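PDB 3HMZ: flavin reductase domain protein, FMN-binding from Shewanella baltica, which binds flavin mononucleotide and probably acts as a flavin-dependent oxidoreductase that uses NADH or NADPH. Local coordinates for residues 142-145 with 149-152; 72-75 with 79-82. One frame throughout, in Å; residues are numbered along the deposited sequence. Where two conformers were deposited one is given.

Contact 1 (142-145 with 149-152); sequences NNQL and LFIA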
loop_
_atom_site.group_PDB
_atom_site.type_symbol
_atom_site.label_atom_id
_atom_site.label_comp_id
_atom_site.label_asym_id
_atom_site.label_seq_id
_atom_site.Cartn_x
_atom_site.Cartn_y
_atom_site.Cartn_z
ATOM N N ASN A 142 -10.377 -1.069 19.906
ATOM C CA ASN A 142 -9.179 -0.311 20.236
ATOM C C ASN A 142 -8.460 0.192 18.989
ATOM O O ASN A 142 -8.073 1.348 18.920
ATOM C CB ASN A 142 -8.197 -1.131 21.063
ATOM C CG ASN A 142 -7.106 -0.258 21.635
ATOM O OD1 ASN A 142 -7.390 0.650 22.405
ATOM N ND2 ASN A 142 -5.876 -0.462 21.193
ATOM N N ASN A 143 -8.317 -0.680 18.002
ATOM C CA ASN A 143 -7.659 -0.251 16.745
ATOM C C ASN A 143 -8.431 0.890 16.091
ATOM O O ASN A 143 -7.844 1.870 15.609
ATOM C CB ASN A 143 -7.585 -1.388 15.721
ATOM C CG ASN A 143 -6.517 -2.405 16.002
ATOM O OD1 ASN A 143 -5.591 -2.163 16.772
ATOM N ND2 ASN A 143 -6.606 -3.546 15.305
ATOM N N GLN A 144 -9.755 0.763 16.097
ATOM C CA GLN A 144 -10.589 1.764 15.428
ATOM C C GLN A 144 -10.571 3.129 16.126
ATOM O O GLN A 144 -10.543 4.193 15.489
ATOM C CB GLN A 144 -12.007 1.214 15.236
ATOM C CG GLN A 144 -12.045 0.033 14.264
ATOM C CD GLN A 144 -13.325 -0.790 14.283
ATOM O OE1 GLN A 144 -13.289 -1.984 14.000
ATOM N NE2 GLN A 144 -14.458 -0.157 14.637
ATOM N N LEU A 145 -10.544 3.101 17.468
ATOM C CA LEU A 145 -10.519 4.333 18.237
ATOM C C LEU A 145 -9.137 4.975 18.287
ATOM O O LEU A 145 -8.981 6.187 18.014
ATOM C CB LEU A 145 -10.978 4.028 19.684
ATOM C CG LEU A 145 -11.068 5.245 20.619
ATOM C CD1 LEU A 145 -12.018 6.304 20.103
ATOM C CD2 LEU A 145 -11.457 4.740 22.053
ATOM N N LEU A 149 -7.962 2.428 12.485
ATOM C CA LEU A 149 -7.533 1.265 11.687
ATOM C C LEU A 149 -8.600 0.199 11.719
ATOM O O LEU A 149 -8.942 -0.331 12.791
ATOM C CB LEU A 149 -6.231 0.749 12.267
ATOM C CG LEU A 149 -5.546 -0.464 11.642
ATOM C CD1 LEU A 149 -5.226 -0.167 10.161
ATOM C CD2 LEU A 149 -4.327 -0.863 12.436
ATOM N N PHE A 150 -9.076 -0.162 10.531
ATOM C CA PHE A 150 -10.148 -1.101 10.342
ATOM C C PHE A 150 -9.633 -2.331 9.627
ATOM O O PHE A 150 -8.840 -2.202 8.707
ATOM C CB PHE A 150 -11.275 -0.431 9.536
ATOM C CG PHE A 150 -11.983 0.655 10.297
ATOM C CD1 PHE A 150 -11.413 1.874 10.505
ATOM C CD2 PHE A 150 -13.261 0.422 10.804
ATOM C CE1 PHE A 150 -12.037 2.855 11.257
ATOM C CE2 PHE A 150 -13.928 1.413 11.528
ATOM C CZ PHE A 150 -13.318 2.617 11.771
ATOM N N ILE A 151 -10.037 -3.502 10.088
ATOM C CA ILE A 151 -9.688 -4.813 9.539
ATOM C C ILE A 151 -10.933 -5.461 8.996
ATOM O O ILE A 151 -11.980 -5.463 9.669
ATOM C CB ILE A 151 -9.036 -5.714 10.638
ATOM C CG1 ILE A 151 -7.658 -5.143 10.998
ATOM C CG2 ILE A 151 -8.910 -7.169 10.153
ATOM C CD1 ILE A 151 -7.042 -5.785 12.229
ATOM N N ALA A 152 -10.814 -6.050 7.807
ATOM C CA ALA A 152 -11.940 -6.767 7.233
ATOM C C ALA A 152 -11.561 -8.058 6.554
ATOM O O ALA A 152 -10.455 -8.175 6.033
ATOM C CB ALA A 152 -12.705 -5.873 6.200
HETATM O O HOH W 1 -8.750 -3.020 13.302
HETATM O O HOH W 2 -11.489 -3.495 12.585
#
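Gln144 and Phe150 meet because both first torsions set CG opposite the carbonyl carbon and beside the backbone N (chi1 -66° and -69°), after which the glutamine chain runs on extended over the ring, the two side chains crossing at about a right angle. Its CG lies over one ring face, displaced toward the rim, 3.7 Å from the centroid of the Phe150 ring in a CH-pi contact. The amide follows nearly flat, its plane 17° from that of the ring, and Gln144 NE2 comes 3.5 Å from Phe150 CE2, so the end of the side chain is stacked on the aromatic surface. Gln144 OE1 accepts from the backbone N of Glu140 and from a water, which in turn takes the N-H of Ile151 at 2.9 Å from Ile151 N; two donors to OE1 are consistent with a set rotation of the amide.

The backbones are joined directly by Leu149 N donating to Asn143 O over 3.2 Å. The bond is nearly straight at the hydrogen, although the donor stands well above the carbonyl plane. A second water, 3.0 Å from Asn143 ND2, accepts from that amide and donates to Leu149 O at 2.7 Å. Asn143 ND2 also rests 3.8 Å from Ile151 CD1, and this amide is hydrogen-bonded to OD1 of Asn143 of the second subunit, whose Leu149 packs on Leu149 here. Helix 141-147 thus turns tightly into strand 149-160, a helix-to-strand connection at the dimer interface of the flavin reductase-like, FMN-binding beta-barrel fold.

Contact 2 (72-75 with 79-82); sequences EFIE and MFVI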
loop_
_atom_site.group_PDB
_atom_site.type_symbol
_atom_site.label_atom_id
_atom_site.label_comp_id
_atom_site.label_asym_id
_atom_site.label_seq_id
_atom_site.Cartn_x
_atom_site.Cartn_y
_atom_site.Cartn_z
ATOM N N GLU A 72 -18.620 6.242 9.326
ATOM C CA GLU A 72 -19.896 6.084 10.060
ATOM C C GLU A 72 -20.732 4.948 9.469
ATOM O O GLU A 72 -21.252 4.089 10.184
ATOM C CB GLU A 72 -20.662 7.397 10.034
ATOM C CG GLU A 72 -22.004 7.388 10.777
ATOM C CD GLU A 72 -22.719 8.683 10.587
ATOM O OE1 GLU A 72 -22.064 9.727 10.813
ATOM O OE2 GLU A 72 -23.918 8.627 10.153
ATOM N N PHE A 73 -20.828 4.929 8.142
ATOM C CA PHE A 73 -21.596 3.887 7.462
ATOM C C PHE A 73 -21.033 2.505 7.721
ATOM O O PHE A 73 -21.791 1.535 7.882
ATOM C CB PHE A 73 -21.648 4.169 5.955
ATOM C CG PHE A 73 -22.589 5.251 5.533
ATOM C CD1 PHE A 73 -23.221 6.131 6.449
ATOM C CD2 PHE A 73 -22.830 5.438 4.167
ATOM C CE1 PHE A 73 -24.092 7.108 5.992
ATOM C CE2 PHE A 73 -23.707 6.444 3.720
ATOM C CZ PHE A 73 -24.307 7.285 4.639
ATOM N N ILE A 74 -19.692 2.403 7.680
ATOM C CA ILE A 74 -19.023 1.129 7.967
ATOM C C ILE A 74 -19.259 0.647 9.411
ATOM O O ILE A 74 -19.500 -0.523 9.642
ATOM C CB ILE A 74 -17.536 1.184 7.586
ATOM C CG1 ILE A 74 -17.469 1.274 6.053
ATOM C CG2 ILE A 74 -16.807 -0.064 8.071
ATOM C CD1 ILE A 74 -16.068 1.525 5.470
ATOM N N GLU A 75 -19.192 1.577 10.353
ATOM C CA GLU A 75 -19.433 1.254 11.760
ATOM C C GLU A 75 -20.859 0.777 11.954
ATOM O O GLU A 75 -21.083 -0.155 12.712
ATOM C CB GLU A 75 -19.161 2.467 12.625
ATOM C CG GLU A 75 -17.666 2.816 12.758
ATOM C CD GLU A 75 -17.409 4.211 13.287
ATOM O OE1 GLU A 75 -18.299 5.091 13.198
ATOM O OE2 GLU A 75 -16.291 4.455 13.783
HETATM N N MSE A 79 -20.016 -3.587 6.727
HETATM C CA MSE A 79 -19.722 -4.054 5.368
HETATM C C MSE A 79 -19.275 -2.880 4.506
HETATM O O MSE A 79 -19.718 -1.759 4.687
HETATM C CB MSE A 79 -20.994 -4.621 4.718
HETATM C CG MSE A 79 -21.622 -5.834 5.376
HETATM SE SE MSE A 79 -20.587 -7.442 5.127
HETATM C CE MSE A 79 -20.352 -7.546 3.215
ATOM N N PHE A 80 -18.418 -3.170 3.532
ATOM C CA PHE A 80 -17.988 -2.156 2.572
ATOM C C PHE A 80 -17.365 -2.846 1.368
ATOM O O PHE A 80 -17.130 -4.057 1.371
ATOM C CB PHE A 80 -17.040 -1.122 3.214
ATOM C CG PHE A 80 -15.801 -1.709 3.849
ATOM C CD1 PHE A 80 -15.824 -2.166 5.176
ATOM C CD2 PHE A 80 -14.587 -1.712 3.168
ATOM C CE1 PHE A 80 -14.701 -2.663 5.779
ATOM C CE2 PHE A 80 -13.438 -2.203 3.779
ATOM C CZ PHE A 80 -13.495 -2.675 5.100
ATOM N N VAL A 81 -17.113 -2.036 0.337
ATOM C CA VAL A 81 -16.424 -2.504 -0.855
ATOM C C VAL A 81 -15.147 -1.648 -0.991
ATOM O O VAL A 81 -15.136 -0.418 -0.767
ATOM C CB VAL A 81 -17.261 -2.401 -2.150
ATOM C CG1 VAL A 81 -16.437 -2.828 -3.398
ATOM C CG2 VAL A 81 -18.564 -3.222 -2.037
ATOM N N ILE A 82 -14.069 -2.352 -1.322
ATOM C CA ILE A 82 -12.783 -1.733 -1.722
ATOM C C ILE A 82 -12.667 -2.004 -3.212
ATOM O O ILE A 82 -12.821 -3.133 -3.672
ATOM C CB ILE A 82 -11.588 -2.347 -0.988
ATOM C CG1 ILE A 82 -11.670 -2.030 0.518
ATOM C CG2 ILE A 82 -10.247 -1.876 -1.573
ATOM C CD1 ILE A 82 -11.617 -0.540 0.850
#
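A short helix-to-strand connection, in which helix 69-77 lies against the start of the strand that follows it, illustrates packing made almost wholly by one aliphatic side chain and one aromatic. Ile74 reaches from the helix with its CG1 branch extended (chi2 172°), which carries the terminal methyl to the root of the phenylalanine: Ile74 CD1 lies 3.6 Å from Phe80 CB. The same methyl approaches the ring obliquely, 3.6 Å from Phe80 CG. The second branch of the isoleucine adds to the grip, with Ile74 CG2 set 3.7 Å from Phe80 CD1, so that both branches lie on the same side of the ring plane, along its CG-CD1 side. With CG between the backbone N and the carbonyl carbon (chi1 57°), the Phe80 ring is placed beside Ile74, and the two side chains meet at a slant. Nearer the turn, Ile74 CG1 sits 4.0 Å from Met79 O, a selenomethionine carbonyl.

Around this pair, Ala36 of strand 32-38 and Leu64 also touch Ile74, while Cys135 packs against Phe80. The helix carrying Ile74 includes Lys69 and Thr70, which bind FMN, and the contact forms part of the apolar packing between this helix and the antiparallel barrel of a flavin reductase-like domain.

Overall arrangement
Contact 2 comes first along the chain and is complete before contact 1 begins; their centres are 12 Å apart. Both repeat one scheme, a short helix followed closely by a strand, and strands 79-84 and 149-160 belong to the same antiparallel sheet, each pairing with strand 131-138 between them. They also touch: Ala152 CB packs 3.5 Å from Phe80 CZ, and the ring of Phe150 lies beside the carboxylate of Glu75 on helix 69-77. The two differ in setting. Contact 1 borders the second subunit, whereas contact 2 involves a helix that contributes FMN-binding residues, so the two touching contacts link the region of the dimer interface with that near the cofactor site.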